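Local coordinates for lysin (Enterococcus phage IMEEF1, PDB 6IST), which probably cleaves the peptidoglycan of its enterococcal host through a calcium-binding CHAP-type cysteine peptidase domain, at residues C[51-56]-C[131-136]; C[179-184]-C[190-195]. One frame throughout, in Å; residues are numbered along the deposited sequence.

Interaction 1: C[51-56]-C[131-136]; sequences ALVDQP and GVWGVI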
loop_
_atom_site.group_PDB
_atom_site.type_symbol
_atom_site.label_atom_id
_atom_site.label_comp_id
_atom_site.label_asym_id
_atom_site.label_seq_id
_atom_site.Cartn_x
_atom_site.Cartn_y
_atom_site.Cartn_z
ATOM N N ALA C 51 20.467 7.388 10.349
ATOM C CA ALA C 51 19.633 6.193 10.276
ATOM C C ALA C 51 19.622 5.567 8.894
ATOM O O ALA C 51 19.328 4.374 8.768
ATOM C CB ALA C 51 18.217 6.460 10.692
ATOM N N LEU C 52 19.987 6.308 7.841
ATOM C CA LEU C 52 20.214 5.593 6.554
ATOM C C LEU C 52 21.290 4.452 6.563
ATOM O O LEU C 52 21.357 3.596 5.660
ATOM C CB LEU C 52 20.573 6.639 5.494
ATOM C CG LEU C 52 19.490 7.645 5.116
ATOM C CD1 LEU C 52 20.066 8.800 4.313
ATOM C CD2 LEU C 52 18.301 7.012 4.377
ATOM N N VAL C 53 22.193 4.435 7.520
ATOM C CA VAL C 53 23.256 3.425 7.588
ATOM C C VAL C 53 22.626 2.065 7.790
ATOM O O VAL C 53 23.062 1.085 7.238
ATOM C CB VAL C 53 24.251 3.732 8.738
ATOM C CG1 VAL C 53 25.133 2.541 9.062
ATOM C CG2 VAL C 53 25.129 4.865 8.358
ATOM N N ASP C 54 21.587 1.987 8.591
ATOM C CA ASP C 54 21.137 0.633 8.902
ATOM C C ASP C 54 19.620 0.383 8.892
ATOM O O ASP C 54 19.198 -0.732 9.126
ATOM C CB ASP C 54 21.702 0.312 10.291
ATOM C CG ASP C 54 21.029 1.126 11.372
ATOM O OD1 ASP C 54 20.991 0.619 12.521
ATOM O OD2 ASP C 54 20.555 2.256 11.089
ATOM N N GLN C 55 18.813 1.347 8.510
ATOM C CA GLN C 55 17.374 1.069 8.442
ATOM C C GLN C 55 17.083 0.138 7.265
ATOM O O GLN C 55 17.832 0.079 6.272
ATOM C CB GLN C 55 16.578 2.336 8.327
ATOM C CG GLN C 55 16.647 3.031 6.982
ATOM C CD GLN C 55 15.994 4.418 7.008
ATOM O OE1 GLN C 55 14.948 4.581 6.442
ATOM N NE2 GLN C 55 16.623 5.412 7.656
ATOM N N PRO C 56 16.009 -0.651 7.365
ATOM C CA PRO C 56 15.641 -1.502 6.217
ATOM C C PRO C 56 15.310 -0.706 4.953
ATOM O O PRO C 56 14.855 0.473 5.003
ATOM C CB PRO C 56 14.377 -2.252 6.709
ATOM C CG PRO C 56 14.161 -1.835 8.120
ATOM C CD PRO C 56 14.957 -0.609 8.398
ATOM N N GLY C 131 34.351 11.923 6.187
ATOM C CA GLY C 131 33.081 11.546 6.859
ATOM C C GLY C 131 32.097 10.651 6.143
ATOM O O GLY C 131 31.011 10.345 6.689
ATOM N N VAL C 132 32.346 10.369 4.864
ATOM C CA VAL C 132 31.438 9.535 4.057
ATOM C C VAL C 132 31.439 8.106 4.481
ATOM O O VAL C 132 32.462 7.502 4.603
ATOM C CB VAL C 132 31.757 9.639 2.556
ATOM C CG1 VAL C 132 30.796 8.769 1.724
ATOM C CG2 VAL C 132 31.591 11.074 2.142
ATOM N N TRP C 133 30.257 7.575 4.745
ATOM C CA TRP C 133 30.088 6.172 5.110
ATOM C C TRP C 133 29.858 5.352 3.878
ATOM O O TRP C 133 30.464 4.308 3.671
ATOM C CB TRP C 133 28.874 6.059 6.044
ATOM C CG TRP C 133 28.644 4.684 6.470
ATOM C CD1 TRP C 133 29.120 4.124 7.542
ATOM C CD2 TRP C 133 27.817 3.696 5.818
ATOM N NE1 TRP C 133 28.677 2.824 7.643
ATOM C CE2 TRP C 133 27.918 2.529 6.550
ATOM C CE3 TRP C 133 27.045 3.695 4.663
ATOM C CZ2 TRP C 133 27.206 1.355 6.205
ATOM C CZ3 TRP C 133 26.399 2.545 4.281
ATOM C CH2 TRP C 133 26.479 1.385 5.066
ATOM N N GLY C 134 28.985 5.833 3.016
ATOM C CA GLY C 134 28.584 5.036 1.826
ATOM C C GLY C 134 27.382 5.570 1.075
ATOM O O GLY C 134 27.049 6.772 1.153
ATOM N N VAL C 135 26.682 4.682 0.351
ATOM C CA VAL C 135 25.634 5.034 -0.501
ATOM C C VAL C 135 24.458 4.111 -0.360
ATOM O O VAL C 135 24.658 2.967 0.089
ATOM C CB VAL C 135 26.042 5.064 -1.965
ATOM C CG1 VAL C 135 27.063 6.164 -2.175
ATOM C CG2 VAL C 135 26.446 3.713 -2.538
ATOM N N ILE C 136 23.274 4.639 -0.626
ATOM C CA ILE C 136 22.083 3.794 -0.966
ATOM C C ILE C 136 21.901 3.973 -2.426
ATOM O O ILE C 136 21.848 5.109 -2.918
ATOM C CB ILE C 136 20.871 4.154 -0.122
ATOM C CG1 ILE C 136 21.120 3.658 1.266
ATOM C CG2 ILE C 136 19.606 3.490 -0.670
ATOM C CD1 ILE C 136 20.188 4.163 2.358
#
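V53 lies against the indole of W133, one of two apolar patches that join segment 51-56 to strand 132-137. CG2 of V53 sits over one face of the indole, 3.9 Å from the centroid of the five-membered ring and 8° off its normal, a CH-pi contact. The second branch, CG1, reaches the benzo side of the same indole, 3.7 Å from CZ2 of W133. With CG1 of V53 anti to the backbone N (chi1 165°) and CG2 anti to the carbonyl carbon, the two methyls are splayed across the ring system. R65 of strand 62-65 makes a cation-pi contact with the same indole.

The other patch is purely aliphatic. L52 and I136 cross at about a right angle, CD2 of L52 lying 4.0 Å from CD1 of I136, and both side chains also pack on I79 of strand 77-80. The tip of I136 comes closer still to the backbone, with CD1 3.5 Å from L52 O.

No hydrogen bond crosses between the segments; NH1 of R63 instead ties L52 O and Q55 O to strand 62-65. Within the turn, A51 O accepts from the backbone N atoms of D54 and Q55 and from the side-chain amide of Q55, whose NE2 lies 3.1 Å from A51 O and also bonds Y46 O. The amide donor stands above the A51 carbonyl plane, 74° out of it.

On the strand side, a classic beta bulge sets W133 and G134 opposite the single residue I79. The contact thus illustrates two complementary means of seating a loop on the sheet of the CHAP domain: apolar and CH-pi contacts join the segments directly, while an arginine of the adjacent strand adds polar links to the loop carbonyls.

Interaction 2: C[179-184]-C[190-195]; sequences STEQWF and RIYLPT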
loop_
_atom_site.group_PDB
_atom_site.type_symbol
_atom_site.label_atom_id
_atom_site.label_comp_id
_atom_site.label_asym_id
_atom_site.label_seq_id
_atom_site.Cartn_x
_atom_site.Cartn_y
_atom_site.Cartn_z
ATOM N N SER C 179 13.299 -1.288 17.685
ATOM C CA SER C 179 13.581 -2.172 16.547
ATOM C C SER C 179 12.680 -1.725 15.381
ATOM O O SER C 179 11.672 -1.050 15.587
ATOM C CB SER C 179 13.291 -3.629 16.895
ATOM O OG SER C 179 11.920 -3.831 17.212
ATOM N N THR C 180 13.006 -2.177 14.189
ATOM C CA THR C 180 12.132 -1.955 13.055
ATOM C C THR C 180 11.612 -3.294 12.485
ATOM O O THR C 180 12.379 -4.107 12.016
ATOM C CB THR C 180 12.846 -1.147 11.964
ATOM O OG1 THR C 180 13.373 0.074 12.533
ATOM C CG2 THR C 180 11.786 -0.790 10.844
ATOM N N GLU C 181 10.313 -3.502 12.599
ATOM C CA GLU C 181 9.600 -4.681 12.063
ATOM C C GLU C 181 9.008 -4.433 10.720
ATOM O O GLU C 181 8.532 -3.340 10.467
ATOM C CB GLU C 181 8.446 -4.967 12.969
ATOM C CG GLU C 181 8.861 -5.411 14.373
ATOM C CD GLU C 181 7.650 -5.597 15.303
ATOM O OE1 GLU C 181 6.489 -5.183 14.987
ATOM O OE2 GLU C 181 7.876 -6.110 16.419
ATOM N N GLN C 182 9.008 -5.435 9.849
ATOM C CA GLN C 182 8.340 -5.286 8.594
ATOM C C GLN C 182 7.002 -6.063 8.695
ATOM O O GLN C 182 7.010 -7.232 9.207
ATOM C CB GLN C 182 9.195 -5.859 7.467
ATOM C CG GLN C 182 10.591 -5.262 7.306
ATOM C CD GLN C 182 11.189 -5.455 5.940
ATOM O OE1 GLN C 182 10.463 -5.518 4.907
ATOM N NE2 GLN C 182 12.525 -5.553 5.897
ATOM N N TRP C 183 5.927 -5.469 8.156
ATOM C CA TRP C 183 4.595 -6.001 8.206
ATOM C C TRP C 183 3.987 -6.025 6.821
ATOM O O TRP C 183 4.276 -5.150 6.045
ATOM C CB TRP C 183 3.732 -5.149 9.133
ATOM C CG TRP C 183 4.040 -5.309 10.566
ATOM C CD1 TRP C 183 5.061 -4.764 11.255
ATOM C CD2 TRP C 183 3.295 -6.102 11.494
ATOM N NE1 TRP C 183 5.025 -5.171 12.561
ATOM C CE2 TRP C 183 3.921 -5.970 12.745
ATOM C CE3 TRP C 183 2.151 -6.897 11.370
ATOM C CZ2 TRP C 183 3.441 -6.595 13.883
ATOM C CZ3 TRP C 183 1.643 -7.500 12.507
ATOM C CH2 TRP C 183 2.276 -7.334 13.756
ATOM N N PHE C 184 3.172 -7.027 6.531
ATOM C CA PHE C 184 2.532 -7.220 5.209
ATOM C C PHE C 184 1.054 -7.178 5.354
ATOM O O PHE C 184 0.498 -7.907 6.134
ATOM C CB PHE C 184 3.024 -8.515 4.661
ATOM C CG PHE C 184 2.529 -8.894 3.287
ATOM C CD1 PHE C 184 2.499 -8.007 2.258
ATOM C CD2 PHE C 184 2.170 -10.210 3.051
ATOM C CE1 PHE C 184 2.063 -8.401 1.014
ATOM C CE2 PHE C 184 1.755 -10.635 1.802
ATOM C CZ PHE C 184 1.694 -9.705 0.782
ATOM N N ARG C 190 -3.032 -8.302 8.536
ATOM C CA ARG C 190 -1.659 -7.896 8.618
ATOM C C ARG C 190 -0.784 -9.039 9.136
ATOM O O ARG C 190 -1.133 -9.757 10.064
ATOM C CB ARG C 190 -1.504 -6.609 9.386
ATOM C CG ARG C 190 -1.821 -6.671 10.823
ATOM C CD ARG C 190 -2.003 -5.240 11.384
ATOM N NE ARG C 190 -2.665 -5.386 12.669
ATOM C CZ ARG C 190 -2.063 -5.612 13.823
ATOM N NH1 ARG C 190 -0.738 -5.626 13.942
ATOM N NH2 ARG C 190 -2.806 -5.773 14.896
ATOM N N ILE C 191 0.353 -9.224 8.517
ATOM C CA ILE C 191 1.264 -10.325 8.870
ATOM C C ILE C 191 2.614 -9.764 9.227
ATOM O O ILE C 191 3.165 -9.050 8.449
ATOM C CB ILE C 191 1.439 -11.291 7.693
ATOM C CG1 ILE C 191 0.044 -11.758 7.244
ATOM C CG2 ILE C 191 2.386 -12.434 8.097
ATOM C CD1 ILE C 191 0.026 -12.842 6.181
ATOM N N TYR C 192 3.118 -10.043 10.421
ATOM C CA TYR C 192 4.494 -9.761 10.790
ATOM C C TYR C 192 5.434 -10.666 9.998
ATOM O O TYR C 192 5.233 -11.887 9.913
ATOM C CB TYR C 192 4.746 -9.897 12.307
ATOM C CG TYR C 192 6.191 -9.882 12.666
ATOM C CD1 TYR C 192 6.923 -8.719 12.543
ATOM C CD2 TYR C 192 6.834 -11.021 13.171
ATOM C CE1 TYR C 192 8.283 -8.687 12.845
ATOM C CE2 TYR C 192 8.181 -11.003 13.484
ATOM C CZ TYR C 192 8.894 -9.824 13.341
ATOM O OH TYR C 192 10.199 -9.731 13.639
ATOM N N LEU C 193 6.397 -10.057 9.309
ATOM C CA LEU C 193 7.338 -10.800 8.506
ATOM C C LEU C 193 8.625 -11.140 9.322
ATOM O O LEU C 193 9.451 -10.301 9.560
ATOM C CB LEU C 193 7.707 -9.965 7.284
ATOM C CG LEU C 193 6.546 -9.624 6.359
ATOM C CD1 LEU C 193 7.051 -8.564 5.372
ATOM C CD2 LEU C 193 5.857 -10.802 5.690
ATOM N N PRO C 194 8.813 -12.405 9.727
ATOM C CA PRO C 194 9.924 -12.706 10.664
ATOM C C PRO C 194 11.331 -12.718 10.088
ATOM O O PRO C 194 12.285 -12.465 10.829
ATOM C CB PRO C 194 9.569 -14.095 11.232
ATOM C CG PRO C 194 8.179 -14.365 10.796
ATOM C CD PRO C 194 7.872 -13.523 9.588
ATOM N N THR C 195 11.461 -12.999 8.804
ATOM C CA THR C 195 12.761 -13.087 8.177
ATOM C C THR C 195 12.753 -12.405 6.867
ATOM O O THR C 195 11.682 -12.130 6.324
ATOM C CB THR C 195 13.216 -14.563 7.926
ATOM O OG1 THR C 195 12.500 -15.159 6.803
ATOM C CG2 THR C 195 13.144 -15.436 9.251
#
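The indole of W183 carries CB of Y192 on one face, where CB stands 3.7 Å from the centroid of the six-membered ring, a CH-pi contact only 7° off the normal. At the indole edge, in the ring plane, lies E181 OE1, which accepts from NE1 of W183 at 2.8 Å on the anti side, somewhat out of the carboxylate plane. The indole also meets the nearly parallel ring of Y171 in strand 169-174. The ring of Y192 has P194 N over one face, and its plane is inclined at 57° to that of the indole. CG of Y192 is anti to the backbone N (chi1 168°), which leads the phenol alongside E181, CE1 of Y192 coming 3.7 Å from CG of E181. NH1 of R190 approaches CZ3 of W183 at 3.4 Å, its guanidinium inclined to the indole; NE of R190 is engaged by L232 O.

Beneath these rings runs an antiparallel hairpin. F184 and I191 form a hydrogen-bonded pair, exchanging bonds of 2.8 Å (F184 N to I191 O) and 2.7 Å (I191 N to F184 O). W183 and Y192 form the neighbouring non-hydrogen-bonded pair, beyond which L193 N reaches Q182 O at 2.9 Å.

F184 and I191 point to the other side of the sheet, where CB of F184 meets CD2 of L193 at 3.8 Å. F184 continues onto A202 and L205 of helix 196-208, and apolar side chains of another protein chain pack against F184, I191 and L193.

The chemistry implies two unlike faces: one where a carboxylate bond should restrain the rotation of the indole, and an apolar one joining helix and neighbouring subunit.

In the fold
Interactions 1 and 2 follow in series along the chain, and their centres lie about 21 Å apart. Interaction 1 belongs to the antiparallel sheet of the peptidase region, where strand 132-137 lies between strands 62-65 and 77-80. Interaction 2 is a hairpin at the border of a separate mixed sheet, with strand 189-192 outermost within the chain, past residues 144-167, which are not modelled. The two nevertheless touch: CG of P56 packs 3.8 Å from CG2 of T180, and P56 also meets Q182. The loop that rests on the first sheet thus reaches the second, giving the CHAP domain and the C-terminal part a direct contact besides the chain connection.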